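Local structure of flap endonuclease 1 (Desulfurococcus amylolyticus, 3ORY) at residues A110-A115 against M136-L141; E120-S125 against E129-Y134. The protein probably cleaves branched DNA at the base of 5' flaps, as flap endonuclease 1 enzymes do in replication and repair. All blocks are in the same frame, centred on the assembly; numbering follows the deposited sequence.

Contact 1 of 2, residues A110-A115 against M136-L141; sequences AVKEEA and MMSAKL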
loop_
_atom_site.group_PDB
_atom_site.type_symbol
_atom_site.label_atom_id
_atom_site.label_comp_id
_atom_site.label_asym_id
_atom_site.label_seq_id
_atom_site.Cartn_x
_atom_site.Cartn_y
_atom_site.Cartn_z
ATOM N N ALA A 110 16.338 0.026 -2.283
ATOM C CA ALA A 110 16.514 1.309 -2.987
ATOM C C ALA A 110 16.258 2.526 -2.092
ATOM O O ALA A 110 17.022 3.495 -2.131
ATOM C CB ALA A 110 15.642 1.375 -4.242
ATOM N N VAL A 111 15.187 2.475 -1.298
ATOM C CA VAL A 111 14.868 3.554 -0.351
ATOM C C VAL A 111 16.008 3.752 0.659
ATOM O O VAL A 111 16.460 4.881 0.876
ATOM C CB VAL A 111 13.499 3.316 0.361
ATOM C CG1 VAL A 111 13.399 4.087 1.671
ATOM C CG2 VAL A 111 12.356 3.704 -0.557
ATOM N N LYS A 112 16.485 2.647 1.234
ATOM C CA LYS A 112 17.594 2.663 2.206
ATOM C C LYS A 112 18.886 3.257 1.654
ATOM O O LYS A 112 19.553 4.037 2.342
ATOM C CB LYS A 112 17.885 1.248 2.706
ATOM C CG LYS A 112 16.900 0.718 3.718
ATOM C CD LYS A 112 17.124 -0.772 3.973
ATOM C CE LYS A 112 18.565 -1.110 4.333
ATOM N NZ LYS A 112 18.988 -0.557 5.661
ATOM N N GLU A 113 19.243 2.870 0.430
ATOM C CA GLU A 113 20.429 3.405 -0.246
ATOM C C GLU A 113 20.311 4.912 -0.488
ATOM O O GLU A 113 21.275 5.650 -0.277
ATOM C CB GLU A 113 20.687 2.673 -1.567
ATOM C CG GLU A 113 21.228 1.251 -1.380
ATOM C CD GLU A 113 21.478 0.513 -2.690
ATOM O OE1 GLU A 113 21.551 1.162 -3.760
ATOM O OE2 GLU A 113 21.615 -0.731 -2.644
ATOM N N GLU A 114 19.128 5.351 -0.921
ATOM C CA GLU A 114 18.844 6.779 -1.119
ATOM C C GLU A 114 18.884 7.575 0.195
ATOM O O GLU A 114 19.533 8.619 0.270
ATOM C CB GLU A 114 17.507 6.983 -1.860
ATOM C CG GLU A 114 17.058 8.455 -2.031
ATOM C CD GLU A 114 18.018 9.321 -2.858
ATOM O OE1 GLU A 114 18.854 8.777 -3.620
ATOM O OE2 GLU A 114 17.933 10.568 -2.750
ATOM N N ALA A 115 18.196 7.073 1.218
ATOM C CA ALA A 115 18.221 7.674 2.552
ATOM C C ALA A 115 19.643 7.782 3.146
ATOM O O ALA A 115 19.970 8.788 3.783
ATOM C CB ALA A 115 17.302 6.911 3.502
ATOM N N MET A 136 15.696 7.934 9.478
ATOM C CA MET A 136 14.600 7.023 9.814
ATOM C C MET A 136 14.788 5.669 9.140
ATOM O O MET A 136 14.867 5.586 7.919
ATOM C CB MET A 136 13.250 7.616 9.420
ATOM C CG MET A 136 12.647 8.554 10.450
ATOM S SD MET A 136 11.108 9.275 9.846
ATOM C CE MET A 136 10.053 7.838 9.683
ATOM N N MET A 137 14.874 4.614 9.944
ATOM C CA MET A 137 15.131 3.285 9.401
ATOM C C MET A 137 13.902 2.701 8.711
ATOM O O MET A 137 12.770 2.916 9.154
ATOM C CB MET A 137 15.688 2.333 10.469
ATOM C CG MET A 137 14.742 1.965 11.598
ATOM S SD MET A 137 15.290 0.455 12.441
ATOM C CE MET A 137 14.654 -0.807 11.326
ATOM N N SER A 138 14.139 1.981 7.616
ATOM C CA SER A 138 13.083 1.271 6.908
ATOM C C SER A 138 12.924 -0.098 7.548
ATOM O O SER A 138 13.800 -0.960 7.421
ATOM C CB SER A 138 13.435 1.111 5.429
ATOM O OG SER A 138 13.751 2.363 4.844
ATOM N N ALA A 139 11.816 -0.287 8.255
ATOM C CA ALA A 139 11.556 -1.545 8.936
ATOM C C ALA A 139 11.216 -2.660 7.939
ATOM O O ALA A 139 10.564 -2.415 6.919
ATOM C CB ALA A 139 10.441 -1.371 9.957
ATOM N N LYS A 140 11.679 -3.871 8.226
ATOM C CA LYS A 140 11.314 -5.044 7.431
ATOM C C LYS A 140 9.963 -5.598 7.884
ATOM O O LYS A 140 9.710 -5.746 9.078
ATOM C CB LYS A 140 12.381 -6.135 7.551
ATOM C CG LYS A 140 13.692 -5.819 6.860
ATOM C CD LYS A 140 14.819 -6.800 7.236
ATOM C CE LYS A 140 16.147 -6.435 6.535
ATOM N NZ LYS A 140 17.309 -7.251 6.985
ATOM N N LEU A 141 9.089 -5.902 6.931
ATOM C CA LEU A 141 7.862 -6.643 7.241
ATOM C C LEU A 141 8.182 -8.131 7.257
ATOM O O LEU A 141 8.666 -8.669 6.266
ATOM C CB LEU A 141 6.763 -6.348 6.209
ATOM C CG LEU A 141 5.414 -7.049 6.429
ATOM C CD1 LEU A 141 4.785 -6.590 7.755
ATOM C CD2 LEU A 141 4.484 -6.781 5.251
#

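Contact 2 of 2, residues E120-S125 against E129-Y134; sequences EEAVQS and ELARRY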
loop_
_atom_site.group_PDB
_atom_site.type_symbol
_atom_site.label_atom_id
_atom_site.label_comp_id
_atom_site.label_asym_id
_atom_site.label_seq_id
_atom_site.Cartn_x
_atom_site.Cartn_y
_atom_site.Cartn_z
ATOM N N GLU A 120 24.079 11.238 4.877
ATOM C CA GLU A 120 25.488 11.586 4.825
ATOM C C GLU A 120 25.675 13.049 4.410
ATOM O O GLU A 120 26.470 13.779 5.016
ATOM C CB GLU A 120 26.224 10.642 3.873
ATOM C CG GLU A 120 27.644 11.080 3.553
ATOM C CD GLU A 120 28.575 9.919 3.274
ATOM O OE1 GLU A 120 28.122 8.917 2.671
ATOM O OE2 GLU A 120 29.762 10.020 3.660
ATOM N N GLU A 121 24.924 13.470 3.391
ATOM C CA GLU A 121 24.968 14.855 2.915
ATOM C C GLU A 121 24.523 15.838 3.992
ATOM O O GLU A 121 25.140 16.887 4.169
ATOM C CB GLU A 121 24.134 15.022 1.637
ATOM C CG GLU A 121 24.767 14.360 0.411
ATOM C CD GLU A 121 23.841 14.283 -0.799
ATOM O OE1 GLU A 121 22.599 14.377 -0.648
ATOM O OE2 GLU A 121 24.371 14.113 -1.917
ATOM N N ALA A 122 23.466 15.478 4.717
ATOM C CA ALA A 122 22.935 16.294 5.806
ATOM C C ALA A 122 23.915 16.433 6.977
ATOM O O ALA A 122 24.053 17.523 7.550
ATOM C CB ALA A 122 21.599 15.739 6.282
ATOM N N VAL A 123 24.598 15.342 7.322
ATOM C CA VAL A 123 25.610 15.371 8.380
ATOM C C VAL A 123 26.779 16.263 7.970
ATOM O O VAL A 123 27.276 17.060 8.768
ATOM C CB VAL A 123 26.111 13.949 8.747
ATOM C CG1 VAL A 123 27.400 14.006 9.574
ATOM C CG2 VAL A 123 25.036 13.191 9.504
ATOM N N GLN A 124 27.193 16.131 6.715
ATOM C CA GLN A 124 28.305 16.898 6.181
ATOM C C GLN A 124 27.966 18.387 6.064
ATOM O O GLN A 124 28.838 19.233 6.253
ATOM C CB GLN A 124 28.728 16.337 4.826
ATOM C CG GLN A 124 30.200 16.537 4.496
ATOM C CD GLN A 124 30.578 15.939 3.151
ATOM O OE1 GLN A 124 29.917 15.018 2.653
ATOM N NE2 GLN A 124 31.649 16.460 2.552
ATOM N N SER A 125 26.703 18.700 5.765
ATOM C CA SER A 125 26.264 20.099 5.653
ATOM C C SER A 125 25.900 20.717 7.009
ATOM O O SER A 125 25.803 21.938 7.135
ATOM C CB SER A 125 25.106 20.242 4.653
ATOM O OG SER A 125 23.852 19.945 5.251
ATOM N N GLU A 129 17.954 18.870 11.120
ATOM C CA GLU A 129 16.564 18.582 10.759
ATOM C C GLU A 129 16.466 17.545 9.629
ATOM O O GLU A 129 15.656 16.612 9.699
ATOM C CB GLU A 129 15.823 19.877 10.384
ATOM C CG GLU A 129 14.285 19.786 10.445
ATOM C CD GLU A 129 13.736 19.607 11.864
ATOM O OE1 GLU A 129 14.387 20.052 12.839
ATOM O OE2 GLU A 129 12.638 19.022 12.003
ATOM N N LEU A 130 17.291 17.713 8.596
ATOM C CA LEU A 130 17.321 16.762 7.485
ATOM C C LEU A 130 17.913 15.429 7.926
ATOM O O LEU A 130 17.430 14.373 7.527
ATOM C CB LEU A 130 18.091 17.324 6.285
ATOM C CG LEU A 130 17.405 18.400 5.434
ATOM C CD1 LEU A 130 18.382 18.983 4.417
ATOM C CD2 LEU A 130 16.147 17.878 4.740
ATOM N N ALA A 131 18.952 15.494 8.756
ATOM C CA ALA A 131 19.581 14.307 9.324
ATOM C C ALA A 131 18.549 13.393 9.976
ATOM O O ALA A 131 18.501 12.203 9.677
ATOM C CB ALA A 131 20.656 14.697 10.319
ATOM N N ARG A 132 17.716 13.963 10.844
ATOM C CA ARG A 132 16.672 13.215 11.543
ATOM C C ARG A 132 15.673 12.564 10.577
ATOM O O ARG A 132 15.219 11.443 10.808
ATOM C CB ARG A 132 15.964 14.130 12.546
ATOM C CG ARG A 132 15.150 13.413 13.610
ATOM C CD ARG A 132 15.117 14.201 14.923
ATOM N NE ARG A 132 14.618 15.571 14.773
ATOM C CZ ARG A 132 15.381 16.662 14.790
ATOM N NH1 ARG A 132 16.694 16.567 14.954
ATOM N NH2 ARG A 132 14.827 17.858 14.641
ATOM N N ARG A 133 15.359 13.263 9.490
ATOM C CA ARG A 133 14.431 12.766 8.476
ATOM C C ARG A 133 15.024 11.596 7.691
ATOM O O ARG A 133 14.373 10.562 7.511
ATOM C CB ARG A 133 14.046 13.893 7.517
ATOM C CG ARG A 133 12.969 13.521 6.496
ATOM C CD ARG A 133 12.737 14.640 5.479
ATOM N NE ARG A 133 12.643 15.954 6.122
ATOM C CZ ARG A 133 12.606 17.118 5.475
ATOM N NH1 ARG A 133 12.527 18.253 6.159
ATOM N NH2 ARG A 133 12.651 17.153 4.146
ATOM N N TYR A 134 16.259 11.759 7.227
ATOM C CA TYR A 134 16.898 10.737 6.404
ATOM C C TYR A 134 17.445 9.558 7.216
ATOM O O TYR A 134 17.770 8.514 6.658
ATOM C CB TYR A 134 17.974 11.361 5.514
ATOM C CG TYR A 134 17.412 12.348 4.511
ATOM C CD1 TYR A 134 16.372 11.981 3.656
ATOM C CD2 TYR A 134 17.925 13.647 4.413
ATOM C CE1 TYR A 134 15.849 12.881 2.733
ATOM C CE2 TYR A 134 17.411 14.555 3.487
ATOM C CZ TYR A 134 16.374 14.160 2.653
ATOM O OH TYR A 134 15.855 15.041 1.734
#

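Contact 1 of 2, residues A110-A115 against M136-L141
Ser138 OG meets two side chains on one face of a helix: it lies 3.6 Å from Val111 CG1 and 3.7 Å from Lys112 CG. Both partners are carbons, so the hydroxyl is held by van der Waals packing and gains no polar bond from 110-115. Val111 brings CG1 to it because that methyl stands anti to the backbone N (chi1 158°), while Lys112 contributes the base of its chain. Ser138 CB also comes within 3.9 Å of Lys112 CG, and the backbones are nearest at this pair, 6.7 Å between Lys112 CA and Ser138 CA. Whereas the hydroxyl meets only carbons across the contact, the backbone carbonyl finds a polar partner: Ser138 O accepts a hydrogen bond from Arg108, and Met137 O one from Arg54. These arginines tie the loop 136-141 to helix 102-125 and to the region just past helix 42-52. Ala139 and Leu141 both pack on Leu50 of helix 42-52. The loop links helix 128-134 to helix 143-156 and passes alongside helix 102-125, consistent with one leg of the family's helical arch.

Contact 2 of 2, residues E120-S125 against E129-Y134
Ala122 CB sits against the middle of the short helix 128-134, and apolar packing comes first here. This methyl is 3.6 Å from Ala131 N and 3.8 Å from Leu130 CB, with Ala131 CB a little further at 4.3 Å. The helices approach closely, a methyl of one against the main chain of the other; Ala122 CA and Ala131 CA are 5.3 Å apart. Leu130 offers only its CB, since its outer branch goes another way: with CG beside the backbone N (chi1 -75°), CD2 ends 3.5 Å above one face of the Arg133 guanidinium, toward its rim.

The polar bonds are local. Arg132 NH2 pairs with Glu129 OE1 at 2.9 Å in a salt bridge along helix 128-134, and Ser125 OG makes a weak bond to Ala122 O, 3.3 Å away, at the last turn of 102-125. Just before helix 128-134, Asp127 OD1 accepts from Leu130 N. Ala131 also touches Tyr119, and Tyr134 packs on Lys118 and Tyr119, all of helix 102-125, widening the interface.

The pairing therefore depends on small side chains that let the backbones approach at this hairpin, while the one firm salt bridge lies within helix 128-134 and does not join the helices.

Neither contact belongs to the core of the fold: contact 1 is a surface contact about 16 Å from the centre of the chain to its own centre, and contact 2, about 27 Å out, is partly buried around one alanine methyl. Both use helix 102-125, one in its middle and one at its end, and their centres lie about 15 Å apart. Ala115 CB packs on Tyr134 O at 3.6 Å, so the two contacts touch at this point. In contact 2 the partner is a helix, met through alanines; in contact 1 it is a loop, met through a serine hydroxyl and tied by arginines nearby. Both lie in a projection consistent with the helical arch of flap endonucleases.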